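Local coordinates for protein homoprotocatechuate 2,3-dioxygenase (Brevibacterium fuscum, PDB 4Z6M) that probably uses a non-haem iron(II) centre to cleave the aromatic ring of homoprotocatechuate with molecular oxygen, at residues Asn33-Val38 with Ile51-Phe56; Asp120-Pro125 with Arg167-Asp172; Pro161-Gly166 with Tyr189-His194. The protein carries 1 engineered substitution. All blocks are in the same frame, centred on the assembly; numbering follows the deposited sequence.

Interaction 1 of 3, residues Asn33-Val38 with Ile51-Phe56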
loop_
_atom_site.group_PDB
_atom_site.type_symbol
_atom_site.label_atom_id
_atom_site.label_comp_id
_atom_site.label_asym_id
_atom_site.label_seq_id
_atom_site.Cartn_x
_atom_site.Cartn_y
_atom_site.Cartn_z
ATOM N N ASN A 33 19.783 19.525 -5.270
ATOM C CA ASN A 33 19.981 18.248 -4.602
ATOM C C ASN A 33 18.727 17.842 -3.809
ATOM O O ASN A 33 18.350 16.669 -3.778
ATOM C CB ASN A 33 21.219 18.301 -3.705
ATOM C CG ASN A 33 21.433 17.022 -2.924
ATOM O OD1 ASN A 33 21.200 16.985 -1.719
ATOM N ND2 ASN A 33 21.875 15.970 -3.600
ATOM N N PHE A 34 18.083 18.814 -3.176
ATOM C CA PHE A 34 16.880 18.524 -2.395
ATOM C C PHE A 34 15.721 18.148 -3.325
ATOM O O PHE A 34 15.082 17.104 -3.153
ATOM C CB PHE A 34 16.518 19.735 -1.543
ATOM C CG PHE A 34 15.315 19.531 -0.640
ATOM C CD1 PHE A 34 15.452 18.833 0.556
ATOM C CD2 PHE A 34 14.069 20.055 -0.961
ATOM C CE1 PHE A 34 14.358 18.664 1.410
ATOM C CE2 PHE A 34 12.982 19.885 -0.111
ATOM C CZ PHE A 34 13.135 19.198 1.067
ATOM N N TYR A 35 15.402 19.013 -4.290
ATOM C CA TYR A 35 14.195 18.806 -5.068
ATOM C C TYR A 35 14.303 17.713 -6.127
ATOM O O TYR A 35 13.298 17.055 -6.437
ATOM C CB TYR A 35 13.745 20.102 -5.728
ATOM C CG TYR A 35 13.192 21.107 -4.732
ATOM C CD1 TYR A 35 11.895 20.993 -4.258
ATOM C CD2 TYR A 35 13.945 22.166 -4.274
ATOM C CE1 TYR A 35 11.374 21.892 -3.344
ATOM C CE2 TYR A 35 13.433 23.080 -3.365
ATOM C CZ TYR A 35 12.147 22.940 -2.905
ATOM O OH TYR A 35 11.598 23.798 -1.998
ATOM N N VAL A 36 15.496 17.534 -6.684
ATOM C CA VAL A 36 15.715 16.525 -7.712
ATOM C C VAL A 36 16.222 15.244 -7.073
ATOM O O VAL A 36 15.617 14.185 -7.255
ATOM C CB VAL A 36 16.675 17.013 -8.827
ATOM C CG1 VAL A 36 16.910 15.916 -9.862
ATOM C CG2 VAL A 36 16.096 18.243 -9.503
ATOM N N ASP A 37 17.344 15.288 -6.373
ATOM C CA ASP A 37 17.936 14.039 -5.895
ATOM C C ASP A 37 17.174 13.443 -4.731
ATOM O O ASP A 37 16.929 12.236 -4.722
ATOM C CB ASP A 37 19.416 14.189 -5.571
ATOM C CG ASP A 37 20.209 14.577 -6.782
ATOM O OD1 ASP A 37 19.905 14.056 -7.875
ATOM O OD2 ASP A 37 21.116 15.382 -6.639
ATOM N N VAL A 38 16.780 14.267 -3.761
ATOM C CA VAL A 38 16.015 13.722 -2.635
ATOM C C VAL A 38 14.573 13.468 -3.027
ATOM O O VAL A 38 14.101 12.341 -2.881
ATOM C CB VAL A 38 16.110 14.589 -1.369
ATOM C CG1 VAL A 38 15.281 13.996 -0.238
ATOM C CG2 VAL A 38 17.576 14.773 -0.960
ATOM N N ILE A 51 16.092 26.484 -12.105
ATOM C CA ILE A 51 15.707 25.105 -12.366
ATOM C C ILE A 51 14.206 25.030 -12.419
ATOM O O ILE A 51 13.521 25.511 -11.517
ATOM C CB ILE A 51 16.239 24.150 -11.277
ATOM C CG1 ILE A 51 17.770 24.288 -11.173
ATOM C CG2 ILE A 51 15.818 22.719 -11.571
ATOM C CD1 ILE A 51 18.356 23.620 -9.966
ATOM N N TYR A 52 13.704 24.439 -13.483
ATOM C CA TYR A 52 12.269 24.314 -13.731
ATOM C C TYR A 52 11.912 22.845 -13.540
ATOM O O TYR A 52 12.495 21.987 -14.194
ATOM C CB TYR A 52 11.920 24.715 -15.160
ATOM C CG TYR A 52 12.056 26.196 -15.433
ATOM C CD1 TYR A 52 13.309 26.795 -15.577
ATOM C CD2 TYR A 52 10.930 26.989 -15.590
ATOM C CE1 TYR A 52 13.428 28.164 -15.825
ATOM C CE2 TYR A 52 11.034 28.350 -15.843
ATOM C CZ TYR A 52 12.286 28.932 -15.959
ATOM O OH TYR A 52 12.367 30.297 -16.179
ATOM N N LEU A 53 10.957 22.571 -12.650
ATOM C CA LEU A 53 10.640 21.225 -12.209
ATOM C C LEU A 53 9.155 20.935 -12.365
ATOM O O LEU A 53 8.322 21.828 -12.186
ATOM C CB LEU A 53 10.988 21.057 -10.732
ATOM C CG LEU A 53 12.467 21.253 -10.392
ATOM C CD1 LEU A 53 12.650 21.393 -8.890
ATOM C CD2 LEU A 53 13.298 20.116 -10.961
ATOM N N ARG A 54 8.836 19.666 -12.652
ATOM C CA ARG A 54 7.462 19.230 -12.743
ATOM C C ARG A 54 7.258 17.894 -12.058
ATOM O O ARG A 54 8.174 17.088 -11.895
ATOM C CB ARG A 54 6.962 19.186 -14.186
ATOM C CG ARG A 54 7.507 18.061 -15.032
ATOM C CD ARG A 54 6.930 18.133 -16.411
ATOM N NE ARG A 54 7.280 17.013 -17.293
ATOM C CZ ARG A 54 8.339 16.996 -18.100
ATOM N NH1 ARG A 54 9.267 17.961 -18.060
ATOM N NH2 ARG A 54 8.476 16.002 -18.953
ATOM N N SER A 55 6.002 17.694 -11.674
ATOM C CA SER A 55 5.567 16.439 -11.079
ATOM C C SER A 55 5.342 15.361 -12.145
ATOM O O SER A 55 5.297 15.643 -13.342
ATOM C CB SER A 55 4.312 16.692 -10.253
ATOM O OG SER A 55 3.248 17.091 -11.057
ATOM N N PHE A 56 5.143 14.129 -11.672
ATOM C CA PHE A 56 5.056 12.945 -12.550
ATOM C C PHE A 56 3.931 13.054 -13.565
ATOM O O PHE A 56 4.064 12.568 -14.676
ATOM C CB PHE A 56 4.842 11.709 -11.679
ATOM C CG PHE A 56 5.089 10.380 -12.352
ATOM C CD1 PHE A 56 6.343 10.062 -12.867
ATOM C CD2 PHE A 56 4.088 9.414 -12.403
ATOM C CE1 PHE A 56 6.571 8.826 -13.440
ATOM C CE2 PHE A 56 4.340 8.169 -12.953
ATOM C CZ PHE A 56 5.572 7.889 -13.461
#
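L53 of strand segment 51-56 divides its two methyl groups between neighbouring residues of helix segment 33-38: CD1 lies 3.6 Å from Y35 CB, while CD2 lies 3.7 Å from V36 CG2. These two apolar pairs are the link between the segments. The second depends on the rotation of V36, whose CG2 is anti to its own carbonyl carbon and stands beside the backbone N; the two side chains cross at a slant. No hydrogen bond joins the segments, and 125 Å² is buried in total. This is helix-on-sheet packing inside a beta-alpha-beta-beta-beta unit, the building block of the glyoxalase/dioxygenase superfamily: helix 28-38 lies against the mixed sheet, where V43 and L66 of strands 42-46 and 64-68, on either side of strand 50-54, also touch L53. Within the helix, the ring of Y35 has F34 CD2 over the centre of one face, 3.7 Å above its plane. The polar interactions point elsewhere. Y35 meets the strand through CB but sends its OH away to hydrogen-bond with D260. The backbone of the helix widens at this end to a pi-type bond, from V38 N to N33 O (2.9 Å).

Interaction 2 of 3, residues Asp120-Pro125 with Arg167-Asp172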
loop_
_atom_site.group_PDB
_atom_site.type_symbol
_atom_site.label_atom_id
_atom_site.label_comp_id
_atom_site.label_asym_id
_atom_site.label_seq_id
_atom_site.Cartn_x
_atom_site.Cartn_y
_atom_site.Cartn_z
ATOM N N ASP A 120 -1.323 41.360 -4.525
ATOM C CA ASP A 120 -2.750 41.233 -4.240
ATOM C C ASP A 120 -3.080 41.953 -2.927
ATOM O O ASP A 120 -2.168 42.468 -2.245
ATOM C CB ASP A 120 -3.211 39.773 -4.310
ATOM C CG ASP A 120 -3.151 39.024 -2.990
ATOM O OD1 ASP A 120 -2.463 39.405 -2.013
ATOM O OD2 ASP A 120 -3.827 37.966 -2.964
ATOM N N PRO A 121 -4.374 42.049 -2.585
ATOM C CA PRO A 121 -4.755 42.823 -1.384
ATOM C C PRO A 121 -4.175 42.332 -0.048
ATOM O O PRO A 121 -4.176 43.081 0.949
ATOM C CB PRO A 121 -6.273 42.704 -1.371
ATOM C CG PRO A 121 -6.655 42.468 -2.783
ATOM C CD PRO A 121 -5.558 41.635 -3.355
ATOM N N LEU A 122 -3.717 41.088 -0.014
ATOM C CA LEU A 122 -3.051 40.530 1.158
ATOM C C LEU A 122 -1.540 40.595 1.079
ATOM O O LEU A 122 -0.842 40.063 1.948
ATOM C CB LEU A 122 -3.490 39.072 1.394
ATOM C CG LEU A 122 -5.001 38.828 1.486
ATOM C CD1 LEU A 122 -5.290 37.341 1.695
ATOM C CD2 LEU A 122 -5.637 39.683 2.579
ATOM N N GLY A 123 -1.023 41.204 0.016
ATOM C CA GLY A 123 0.423 41.380 -0.139
ATOM C C GLY A 123 1.139 40.261 -0.870
ATOM O O GLY A 123 2.371 40.223 -0.876
ATOM N N PHE A 124 0.382 39.342 -1.477
ATOM C CA PHE A 124 0.978 38.170 -2.100
ATOM C C PHE A 124 1.164 38.383 -3.593
ATOM O O PHE A 124 0.323 38.983 -4.254
ATOM C CB PHE A 124 0.136 36.916 -1.855
ATOM C CG PHE A 124 0.243 36.401 -0.469
ATOM C CD1 PHE A 124 -0.588 36.899 0.515
ATOM C CD2 PHE A 124 1.174 35.438 -0.130
ATOM C CE1 PHE A 124 -0.488 36.440 1.812
ATOM C CE2 PHE A 124 1.284 34.985 1.167
ATOM C CZ PHE A 124 0.433 35.478 2.136
ATOM N N PRO A 125 2.266 37.841 -4.137
ATOM C CA PRO A 125 2.550 37.936 -5.565
ATOM C C PRO A 125 1.829 36.798 -6.279
ATOM O O PRO A 125 2.356 35.680 -6.376
ATOM C CB PRO A 125 4.070 37.801 -5.628
ATOM C CG PRO A 125 4.423 36.976 -4.448
ATOM C CD PRO A 125 3.408 37.300 -3.377
ATOM N N ARG A 167 -10.463 35.573 3.425
ATOM C CA ARG A 167 -11.480 34.633 2.951
ATOM C C ARG A 167 -12.514 35.297 2.047
ATOM O O ARG A 167 -12.828 34.778 0.987
ATOM C CB ARG A 167 -12.163 33.942 4.132
ATOM C CG ARG A 167 -13.376 33.105 3.762
ATOM C CD ARG A 167 -14.102 32.784 5.042
ATOM N NE ARG A 167 -15.252 31.920 4.845
ATOM C CZ ARG A 167 -15.581 30.951 5.704
ATOM N NH1 ARG A 167 -14.827 30.712 6.787
ATOM N NH2 ARG A 167 -16.624 30.202 5.467
ATOM N N LYS A 168 -13.042 36.440 2.466
ATOM C CA LYS A 168 -14.029 37.157 1.663
ATOM C C LYS A 168 -13.470 37.528 0.285
ATOM O O LYS A 168 -14.137 37.336 -0.741
ATOM C CB LYS A 168 -14.507 38.392 2.414
ATOM C CG LYS A 168 -15.727 39.027 1.791
ATOM C CD LYS A 168 -15.383 40.126 0.823
ATOM C CE LYS A 168 -16.554 41.083 0.676
ATOM N NZ LYS A 168 -16.372 41.852 -0.570
ATOM N N TYR A 169 -12.238 38.018 0.265
ATOM C CA TYR A 169 -11.573 38.389 -0.980
ATOM C C TYR A 169 -11.413 37.179 -1.912
ATOM O O TYR A 169 -11.727 37.254 -3.090
ATOM C CB TYR A 169 -10.248 39.092 -0.676
ATOM C CG TYR A 169 -9.126 38.838 -1.666
ATOM C CD1 TYR A 169 -9.154 39.376 -2.945
ATOM C CD2 TYR A 169 -8.054 38.053 -1.314
ATOM C CE1 TYR A 169 -8.135 39.140 -3.852
ATOM C CE2 TYR A 169 -7.023 37.802 -2.214
ATOM C CZ TYR A 169 -7.073 38.355 -3.467
ATOM O OH TYR A 169 -6.059 38.122 -4.352
ATOM N N LEU A 170 -10.976 36.050 -1.358
ATOM C CA LEU A 170 -10.805 34.839 -2.168
ATOM C C LEU A 170 -12.135 34.281 -2.627
ATOM O O LEU A 170 -12.222 33.758 -3.734
ATOM C CB LEU A 170 -9.967 33.787 -1.438
ATOM C CG LEU A 170 -8.480 34.133 -1.280
ATOM C CD1 LEU A 170 -7.786 33.116 -0.401
ATOM C CD2 LEU A 170 -7.747 34.256 -2.605
ATOM N N GLU A 171 -13.191 34.418 -1.819
ATOM C CA GLU A 171 -14.509 33.999 -2.279
ATOM C C GLU A 171 -15.014 34.833 -3.447
ATOM O O GLU A 171 -15.570 34.296 -4.412
ATOM C CB GLU A 171 -15.513 34.030 -1.121
ATOM C CG GLU A 171 -15.292 32.930 -0.101
ATOM C CD GLU A 171 -16.226 33.062 1.085
ATOM O OE1 GLU A 171 -16.507 34.204 1.524
ATOM O OE2 GLU A 171 -16.695 32.028 1.552
ATOM N N ASP A 172 -14.800 36.141 -3.371
ATOM C CA ASP A 172 -15.204 37.023 -4.470
ATOM C C ASP A 172 -14.449 36.643 -5.737
ATOM O O ASP A 172 -14.972 36.713 -6.841
ATOM C CB ASP A 172 -14.911 38.487 -4.107
ATOM C CG ASP A 172 -15.911 39.068 -3.100
ATOM O OD1 ASP A 172 -16.996 38.505 -2.900
ATOM O OD2 ASP A 172 -15.598 40.125 -2.519
#
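Y169 reaches from helix segment 167-172 into the loop 120-125, where its ring is met by D120, P121 and L122. The carboxylate of D120 is turned almost perpendicular to that ring, the planes standing 81° apart. The phenol OH donates to D120 OD2 at 2.6 Å, meeting it on the anti side and 31° out of the carboxylate plane. P121 crosses the tyrosine side chain at about a right angle. Its CG lies over one face, 4.1 Å from the ring centroid and 25° off the normal, which makes a CH-pi contact; CD comes within 3.6 Å of Y169 CZ. L122 approaches obliquely, with CD1 4.1 Å from Y169 CD2. The loop between strands 115-119 and 125-129 contains a type I beta turn from D120 to G123, and the helix belongs to the second glyoxalase-like module of the chain, so the contact couples the two modules. D120 OD1 accepts from L122 N, which makes an Asx turn, and also from F124 N, both at 2.9 Å, from opposite faces of the carboxylate plane. The Y169 OH also hydrogen-bonds with the OH of Y94 on helix 84-96.

Interaction 3 of 3, residues Pro161-Gly166 with Tyr189-His194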
loop_
_atom_site.group_PDB
_atom_site.type_symbol
_atom_site.label_atom_id
_atom_site.label_comp_id
_atom_site.label_asym_id
_atom_site.label_seq_id
_atom_site.Cartn_x
_atom_site.Cartn_y
_atom_site.Cartn_z
ATOM N N PRO A 161 -2.669 37.824 8.481
ATOM C CA PRO A 161 -3.067 38.104 9.890
ATOM C C PRO A 161 -4.571 38.085 10.144
ATOM O O PRO A 161 -4.974 37.801 11.272
ATOM C CB PRO A 161 -2.466 39.486 10.165
ATOM C CG PRO A 161 -2.258 40.071 8.804
ATOM C CD PRO A 161 -1.920 38.937 7.884
ATOM N N ASP A 162 -5.385 38.411 9.133
ATOM C CA ASP A 162 -6.846 38.520 9.273
ATOM C C ASP A 162 -7.493 37.499 8.342
ATOM O O ASP A 162 -7.630 37.736 7.138
ATOM C CB ASP A 162 -7.274 39.961 8.913
ATOM C CG ASP A 162 -8.766 40.234 9.128
ATOM O OD1 ASP A 162 -9.588 39.277 9.141
ATOM O OD2 ASP A 162 -9.118 41.438 9.213
ATOM N N VAL A 163 -7.919 36.355 8.879
ATOM C CA VAL A 163 -8.398 35.287 7.995
ATOM C C VAL A 163 -9.748 35.626 7.351
ATOM O O VAL A 163 -9.891 35.456 6.154
ATOM C CB VAL A 163 -8.341 33.919 8.688
ATOM C CG1 VAL A 163 -8.906 32.831 7.782
ATOM C CG2 VAL A 163 -6.889 33.616 9.074
ATOM N N PRO A 164 -10.727 36.149 8.121
ATOM C CA PRO A 164 -11.985 36.502 7.486
ATOM C C PRO A 164 -11.848 37.509 6.348
ATOM O O PRO A 164 -12.545 37.393 5.332
ATOM C CB PRO A 164 -12.820 37.050 8.647
ATOM C CG PRO A 164 -12.280 36.309 9.831
ATOM C CD PRO A 164 -10.800 36.264 9.587
ATOM N N ARG A 165 -10.969 38.490 6.504
ATOM C CA ARG A 165 -10.765 39.486 5.461
ATOM C C ARG A 165 -10.243 38.835 4.186
ATOM O O ARG A 165 -10.732 39.113 3.081
ATOM C CB ARG A 165 -9.792 40.560 5.936
ATOM C CG ARG A 165 -9.516 41.660 4.918
ATOM C CD ARG A 165 -8.619 42.715 5.525
ATOM N NE ARG A 165 -8.474 43.861 4.624
ATOM C CZ ARG A 165 -7.405 44.125 3.874
ATOM N NH1 ARG A 165 -6.318 43.362 3.906
ATOM N NH2 ARG A 165 -7.423 45.195 3.085
ATOM N N GLY A 166 -9.261 37.952 4.343
ATOM C CA GLY A 166 -8.725 37.231 3.195
ATOM C C GLY A 166 -9.710 36.269 2.575
ATOM O O GLY A 166 -9.774 36.141 1.360
ATOM N N TYR A 189 -9.127 30.937 12.696
ATOM C CA TYR A 189 -7.715 30.641 12.711
ATOM C C TYR A 189 -7.171 30.183 11.358
ATOM O O TYR A 189 -5.961 30.308 11.134
ATOM C CB TYR A 189 -7.410 29.582 13.759
ATOM C CG TYR A 189 -7.726 30.046 15.150
ATOM C CD1 TYR A 189 -9.004 29.913 15.695
ATOM C CD2 TYR A 189 -6.756 30.679 15.924
ATOM C CE1 TYR A 189 -9.269 30.370 16.979
ATOM C CE2 TYR A 189 -7.026 31.120 17.195
ATOM C CZ TYR A 189 -8.290 30.972 17.724
ATOM O OH TYR A 189 -8.545 31.436 18.989
ATOM N N ALA A 190 -8.028 29.629 10.489
ATOM C CA ALA A 190 -7.571 29.058 9.238
ATOM C C ALA A 190 -8.774 28.768 8.370
ATOM O O ALA A 190 -9.860 28.511 8.888
ATOM C CB ALA A 190 -6.777 27.795 9.492
ATOM N N ALA A 191 -8.584 28.817 7.063
ATOM C CA ALA A 191 -9.608 28.460 6.101
ATOM C C ALA A 191 -8.956 27.838 4.873
ATOM O O ALA A 191 -7.825 28.178 4.524
ATOM C CB ALA A 191 -10.413 29.676 5.686
ATOM N N TRP A 192 -9.691 26.921 4.239
ATOM C CA TRP A 192 -9.247 26.173 3.063
ATOM C C TRP A 192 -10.217 26.441 1.932
ATOM O O TRP A 192 -11.394 26.500 2.166
ATOM C CB TRP A 192 -9.243 24.678 3.397
ATOM C CG TRP A 192 -8.124 24.220 4.283
ATOM C CD1 TRP A 192 -7.051 23.498 3.885
ATOM C CD2 TRP A 192 -7.980 24.391 5.706
ATOM N NE1 TRP A 192 -6.241 23.219 4.949
ATOM C CE2 TRP A 192 -6.782 23.770 6.075
ATOM C CE3 TRP A 192 -8.750 24.996 6.698
ATOM C CZ2 TRP A 192 -6.318 23.749 7.386
ATOM C CZ3 TRP A 192 -8.305 24.948 7.999
ATOM C CH2 TRP A 192 -7.082 24.344 8.331
ATOM N N MET A 193 -9.726 26.612 0.709
ATOM C CA MET A 193 -10.631 26.987 -0.373
ATOM C C MET A 193 -10.120 26.522 -1.727
ATOM O O MET A 193 -8.924 26.444 -1.955
ATOM C CB MET A 193 -10.889 28.484 -0.398
ATOM C CG MET A 193 -9.636 29.311 -0.459
ATOM S SD MET A 193 -8.871 29.691 1.152
ATOM C CE MET A 193 -10.084 30.879 1.779
ATOM N N HIS A 194 -11.041 26.240 -2.627
ATOM C CA HIS A 194 -10.694 25.527 -3.854
ATOM C C HIS A 194 -11.322 26.107 -5.106
ATOM O O HIS A 194 -12.343 26.788 -5.071
ATOM C CB HIS A 194 -11.097 24.052 -3.753
ATOM C CG HIS A 194 -12.532 23.790 -4.112
ATOM N ND1 HIS A 194 -12.894 23.360 -5.362
ATOM C CD2 HIS A 194 -13.688 23.927 -3.416
ATOM C CE1 HIS A 194 -14.203 23.263 -5.437
ATOM N NE2 HIS A 194 -14.705 23.566 -4.260
#
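V163, in the first turn of helix 163-172, lies against the backbone of strand segment 189-194, with its CA 6.4 Å from that of A190. From CA, the bond to CB is directed toward the strand, and at CB the side chain forks. CG1, anti to the backbone N (chi1 177°), follows the strand toward A191: it lies 4.1 Å from A191 CB and equally close to the amide N of that residue. CG2, anti to the carbonyl carbon, takes the other branch and rests 4.0 Å from Y189 O. The fork therefore straddles A190, whose own CB points away from the helix, while A191 turns its methyl toward it. This is the familiar packing of a helix on one face of a beta sheet, here in the glyoxalase-like module that also holds the metal ligands H155, H214 and E267. V163 also touches T188, extending the contact along the strand. Across the segments there is no hydrogen bond. The start of the helix is instead fixed by D162 at the N-cap, whose OD1 accepts from R165 N at 3.1 Å. That N-H points to the oxygen at 162°, approaching from 61° out of the carboxylate plane. Y189, directed away from the helix through its CB, hydrogen-bonds by its OH to D183, and its side chain touches E329 and V332 of helix 329-333.

In the fold
Interactions 2 and 3 share helix 163-172 and have centres about 9 Å apart. They touch directly: L122 CD1 lies 3.7 Å from G166 CA, and L170 CD1 lies 3.9 Å from M193 CE. The 120-125 turn and strand 188-194 thus pack on two different sides of the same helix. Interaction 1 stands apart, on the opposite side of the chain's centre: its centre is about 29 Å from that of interaction 2 and about 30 Å from that of interaction 3. The iron(II), held by H155, H214 and E267, lies about 10 Å from the A190 side chain of interaction 3; none of those ligands is in the three contacts.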